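PDB 7NCV: glutaredoxin, CPYC type from Chlamydomonas reinhardtii, which probably reduces disulfides at the expense of glutathione, as a glutathione disulfide oxidoreductase of the CPYC glutaredoxin subfamily. Local coordinates for residues S23-P28 with E49-A54; N17-Y22 with G43-V48. All coordinates share one frame; numbering follows the deposited sequence. Where two conformers were deposited one is given.

Contact 1: residues S23-P28 with E49-A54; sequences SKTYCP and ELENRA. With NA (sodium ion), chain D.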
# COMPACT_ATOMS: atom_id res chain seq x y z
N SER A 23 -6.10 -1.31 -0.76
CA SER A 23 -7.08 -0.24 -0.60
C SER A 23 -8.49 -0.80 -0.68
O SER A 23 -8.69 -1.99 -0.97
CB SER A 23 -6.77 0.76 -1.73
OG SER A 23 -7.74 1.81 -1.87
N LYS A 24 -9.47 0.05 -0.38
CA LYS A 24 -10.85 -0.18 -0.82
C LYS A 24 -11.34 1.12 -1.46
O LYS A 24 -10.83 2.21 -1.14
CB LYS A 24 -11.78 -0.56 0.30
CG LYS A 24 -11.43 -1.91 0.90
CD LYS A 24 -12.32 -2.27 2.11
CE LYS A 24 -11.78 -3.58 2.77
NZ LYS A 24 -12.62 -3.77 4.03
N THR A 25 -12.28 1.00 -2.40
CA THR A 25 -12.77 2.17 -3.15
C THR A 25 -13.34 3.23 -2.21
O THR A 25 -13.00 4.41 -2.34
CB THR A 25 -13.82 1.73 -4.17
OG1 THR A 25 -13.14 0.83 -5.10
CG2 THR A 25 -14.42 2.91 -4.95
N TYR A 26 -14.22 2.82 -1.27
CA TYR A 26 -14.90 3.76 -0.33
C TYR A 26 -14.07 3.77 0.94
O TYR A 26 -14.26 2.95 1.85
CB TYR A 26 -16.33 3.32 -0.08
CG TYR A 26 -17.11 4.39 0.59
CD1 TYR A 26 -17.08 4.53 1.97
CD2 TYR A 26 -17.90 5.24 -0.15
CE1 TYR A 26 -17.82 5.55 2.62
CE2 TYR A 26 -18.66 6.25 0.48
CZ TYR A 26 -18.60 6.39 1.85
OH TYR A 26 -19.32 7.42 2.42
N CYS A 27 -13.13 4.72 1.01
CA CYS A 27 -12.18 4.75 2.12
C CYS A 27 -11.45 6.09 2.10
O CYS A 27 -10.56 6.31 1.28
CB CYS A 27 -11.17 3.59 2.01
SG CYS A 27 -10.13 3.78 3.56
N PRO A 28 -11.80 7.02 2.97
CA PRO A 28 -11.11 8.32 2.91
C PRO A 28 -9.65 8.24 3.30
O PRO A 28 -8.86 9.06 2.82
CB PRO A 28 -11.93 9.20 3.85
CG PRO A 28 -12.52 8.23 4.85
CD PRO A 28 -12.84 6.98 4.02
N GLU A 49 -7.62 -2.93 -5.04
CA GLU A 49 -8.85 -2.67 -4.28
C GLU A 49 -9.45 -3.97 -3.81
O GLU A 49 -9.57 -4.94 -4.59
CB GLU A 49 -9.86 -1.93 -5.16
CG GLU A 49 -9.36 -0.58 -5.74
CD GLU A 49 -9.18 0.55 -4.74
OE1 GLU A 49 -9.30 0.32 -3.51
OE2 GLU A 49 -8.85 1.65 -5.24
N LEU A 50 -9.86 -4.02 -2.55
CA LEU A 50 -10.24 -5.28 -1.92
C LEU A 50 -11.75 -5.50 -1.76
O LEU A 50 -12.14 -6.65 -1.46
CB LEU A 50 -9.55 -5.40 -0.55
CG LEU A 50 -8.03 -5.47 -0.57
CD1 LEU A 50 -7.51 -5.58 0.90
CD2 LEU A 50 -7.58 -6.69 -1.34
N GLU A 51 -12.60 -4.46 -1.91
CA GLU A 51 -13.99 -4.64 -1.51
C GLU A 51 -14.75 -5.66 -2.35
O GLU A 51 -15.72 -6.23 -1.85
CB GLU A 51 -14.72 -3.28 -1.48
CG GLU A 51 -15.02 -2.75 -2.86
CD GLU A 51 -13.87 -1.99 -3.50
OE1 GLU A 51 -12.74 -1.84 -2.94
OE2 GLU A 51 -14.10 -1.49 -4.63
N ASN A 52 -14.33 -5.93 -3.60
CA ASN A 52 -15.00 -6.94 -4.42
C ASN A 52 -14.18 -8.21 -4.51
O ASN A 52 -14.50 -9.06 -5.34
CB ASN A 52 -15.31 -6.40 -5.82
CG ASN A 52 -16.33 -5.27 -5.81
OD1 ASN A 52 -17.19 -5.23 -4.94
ND2 ASN A 52 -16.27 -4.39 -6.78
N ARG A 53 -13.18 -8.38 -3.65
CA ARG A 53 -12.44 -9.65 -3.60
C ARG A 53 -13.21 -10.63 -2.74
O ARG A 53 -13.59 -10.31 -1.61
CB ARG A 53 -11.03 -9.43 -3.04
CG ARG A 53 -10.09 -8.68 -4.00
CD ARG A 53 -9.47 -9.69 -5.01
NE ARG A 53 -8.61 -10.69 -4.36
CZ ARG A 53 -7.28 -10.71 -4.43
NH1 ARG A 53 -6.61 -9.84 -5.22
NH2 ARG A 53 -6.62 -11.66 -3.79
N ALA A 54 -13.44 -11.81 -3.28
CA ALA A 54 -14.13 -12.85 -2.53
C ALA A 54 -13.34 -13.25 -1.30
O ALA A 54 -13.93 -13.72 -0.31
CB ALA A 54 -14.36 -14.07 -3.42
NA NA D . -12.29 -5.16 -5.37
O HOH W 1 -11.45 2.21 -6.90
O HOH W 2 -13.27 -3.04 -6.80
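Ser23 and Glu49 close the parallel pairing of two strands, and beyond them two loops are joined mainly by carboxylates. The Glu49 side chain can be followed outward. Glu49 CB stands 4.0 Å from the sodium ion, which is bound by the Glu49 carbonyl O and water 2 in a site that includes Asn52. Glu49 CG passes 4.1 Å from Thr25 OG1, and the chain then bends (chi2 -69°), turning CD back toward Ser23. At the tip, OE1 takes the Ser23 hydroxyl on its syn side (Ser23 OG to Glu49 OE1 2.7 Å), while OE2 forms a salt bridge with Lys34 and accepts a weak bond from water 1. On the backbone, Leu50 N donates to Ser23 O (2.8 Å).

The Glu51 carboxylate makes a two-pronged grip on Thr25. Thr25 N reaches Glu51 OE1 at 2.9 Å from above the carboxylate plane (57° out of it), and Thr25 OG1 donates to the syn side of Glu51 OE2 at 2.6 Å. Water 2 donates to the same OE2, tying the carboxylate to the sodium. An alanine here would probably leave the Thr25 N-H and hydroxyl without the acceptors they share in this carboxylate, the hydroxyl keeping water 1, and the 23-28 loop less firmly held.

The two loops follow strands 19-23 and 46-49 and lead into helices 28-41 and 58-67. Lys34 ties Glu49 to the first helix, whose N-cap is Cys27; Lys24 NZ bonds to Gln60, and Leu50 packs on Met59, both of the second.

Contact 2: residues N17-Y22 with G43-V48; sequences NKVIVY and GKYTVV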
# COMPACT_ATOMS: atom_id res chain seq x y z
N ASN A 17 6.74 -4.90 -6.96
CA ASN A 17 6.23 -3.58 -7.34
C ASN A 17 7.00 -2.54 -6.57
O ASN A 17 7.20 -2.69 -5.35
CB ASN A 17 4.75 -3.41 -7.03
CG ASN A 17 3.91 -4.16 -8.01
OD1 ASN A 17 3.68 -3.64 -9.13
ND2 ASN A 17 3.60 -5.44 -7.72
N LYS A 18 7.44 -1.48 -7.24
CA LYS A 18 8.13 -0.44 -6.48
C LYS A 18 7.22 0.22 -5.46
O LYS A 18 7.68 0.56 -4.37
CB LYS A 18 8.71 0.61 -7.43
CG LYS A 18 9.80 0.04 -8.38
CD LYS A 18 10.37 1.13 -9.24
CE LYS A 18 11.32 0.54 -10.27
NZ LYS A 18 12.60 0.13 -9.65
N VAL A 19 5.95 0.42 -5.80
CA VAL A 19 4.98 1.06 -4.90
C VAL A 19 3.67 0.31 -5.08
O VAL A 19 3.23 0.11 -6.23
CB VAL A 19 4.76 2.53 -5.29
CG1 VAL A 19 3.69 3.18 -4.39
CG2 VAL A 19 6.08 3.31 -5.26
N ILE A 20 3.08 -0.15 -3.98
CA ILE A 20 1.79 -0.84 -4.08
C ILE A 20 0.97 -0.44 -2.85
O ILE A 20 1.49 -0.34 -1.73
CB ILE A 20 1.96 -2.38 -4.23
CG1 ILE A 20 0.59 -3.07 -4.30
CG2 ILE A 20 2.78 -2.96 -3.06
CD1 ILE A 20 0.70 -4.57 -4.78
N VAL A 21 -0.32 -0.22 -3.06
CA VAL A 21 -1.25 0.19 -2.01
C VAL A 21 -2.38 -0.82 -2.01
O VAL A 21 -3.03 -1.01 -3.06
CB VAL A 21 -1.84 1.56 -2.30
CG1 VAL A 21 -2.79 1.98 -1.14
CG2 VAL A 21 -0.74 2.60 -2.52
N TYR A 22 -2.66 -1.44 -0.86
CA TYR A 22 -3.86 -2.23 -0.67
C TYR A 22 -4.92 -1.29 -0.13
O TYR A 22 -4.66 -0.52 0.81
CB TYR A 22 -3.58 -3.37 0.31
CG TYR A 22 -2.79 -4.44 -0.41
CD1 TYR A 22 -3.46 -5.43 -1.14
CD2 TYR A 22 -1.40 -4.35 -0.52
CE1 TYR A 22 -2.77 -6.37 -1.93
CE2 TYR A 22 -0.67 -5.30 -1.27
CZ TYR A 22 -1.37 -6.30 -1.96
OH TYR A 22 -0.66 -7.24 -2.72
N GLY A 43 -0.57 8.06 -11.45
CA GLY A 43 -0.74 7.13 -12.59
C GLY A 43 0.32 6.07 -12.74
O GLY A 43 0.29 5.39 -13.77
N LYS A 44 1.26 5.88 -11.81
CA LYS A 44 2.40 5.01 -12.09
C LYS A 44 2.49 3.79 -11.21
O LYS A 44 3.41 2.99 -11.41
CB LYS A 44 3.71 5.83 -11.98
CG LYS A 44 3.84 6.96 -13.01
CD LYS A 44 5.16 7.74 -12.89
CE LYS A 44 5.30 8.80 -13.95
NZ LYS A 44 6.61 9.49 -13.77
N TYR A 45 1.60 3.62 -10.22
CA TYR A 45 1.80 2.63 -9.17
C TYR A 45 0.56 1.78 -9.06
O TYR A 45 -0.56 2.21 -9.38
CB TYR A 45 2.13 3.25 -7.79
CG TYR A 45 1.07 4.21 -7.24
CD1 TYR A 45 1.07 5.57 -7.61
CD2 TYR A 45 0.02 3.76 -6.40
CE1 TYR A 45 0.09 6.47 -7.16
CE2 TYR A 45 -0.94 4.61 -5.96
CZ TYR A 45 -0.90 5.97 -6.31
OH TYR A 45 -1.86 6.81 -5.88
N THR A 46 0.74 0.65 -8.40
CA THR A 46 -0.31 -0.36 -8.27
C THR A 46 -1.20 -0.08 -7.07
O THR A 46 -0.71 0.13 -5.96
CB THR A 46 0.30 -1.75 -8.10
OG1 THR A 46 0.89 -2.09 -9.34
CG2 THR A 46 -0.77 -2.77 -7.83
N VAL A 47 -2.51 -0.09 -7.29
CA VAL A 47 -3.52 -0.17 -6.24
C VAL A 47 -4.30 -1.45 -6.38
O VAL A 47 -4.75 -1.78 -7.48
CB VAL A 47 -4.49 1.03 -6.30
CG1 VAL A 47 -5.54 0.93 -5.19
CG2 VAL A 47 -3.72 2.33 -6.18
N VAL A 48 -4.43 -2.20 -5.28
CA VAL A 48 -5.24 -3.42 -5.24
C VAL A 48 -6.46 -3.07 -4.40
O VAL A 48 -6.37 -2.92 -3.17
CB VAL A 48 -4.48 -4.59 -4.61
CG1 VAL A 48 -5.38 -5.85 -4.65
CG2 VAL A 48 -3.16 -4.84 -5.34
O HOH W 3 3.26 -0.90 -9.65
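Asn17 and Thr46 meet at the start of the pairing through water 3, which donates to Asn17 OD1 (2.8 Å) and lies 2.7 Å from Thr46 OG1. The other end of the amide, ND2, bonds to Ala13 O, which helps fix its rotation. The backbone pairing of the two segments starts at Val19 with a weak bond, Thr46 N to Val19 O at 3.3 Å. The Val19 side chain packs against Tyr45, CB to CB 3.7 Å; with chi1 at 59°, Tyr45 CG sits between its own N and carbonyl carbon, 4.0 Å from Val19 CG1. The Tyr45 hydroxyl bonds to Asn38.

Ile20 pairs with Thr46 and lies beside it, both side chains pointing the same way. Its CG1 and CD1 touch Thr46 CG2, and Ile20 CD1 continues to Val48 CG2 at 3.9 Å. Val21 carries the main backbone grip: Val21 N donates to Thr46 O and Val21 O receives Val48 N, both at 2.9 Å. On the face shared with Val47, Val21 CG2 reaches the Tyr45 ring obliquely. Tyr22, back on the Ile20 face, runs alongside Val48, Tyr22 CE1 3.6 Å from Val48 CB.

Ile20 and Tyr22 are covered by helix 3-16, Val19 and Val21 by helix 28-41. Parallel strands joined through that second helix make the beta-alpha-beta crossover of the thioredoxin fold, with 19-23 inside the sheet and 46-49 at its edge.

How the contacts relate
Contacts 1 and 2 are successive stages of one strand pair, their centres 14 Å apart. Contact 2 supplies the regular parallel pairing, and contact 1 the place where the strands give way to loops. The join is direct: Ser23 N lies 2.9 Å from Val48 O, probably a hydrogen bond, and Ser23 CB packs on Val47 CG1 at 3.7 Å. Helix 28-41 serves both, since Lys34 is touched by Tyr45 of contact 2 and paired with Glu49 of contact 1. The loop of contact 1 leads to Cys27, which forms a disulfide with Cys30 in another structure of this protein but is reduced here, consistent with the redox-active CxxC.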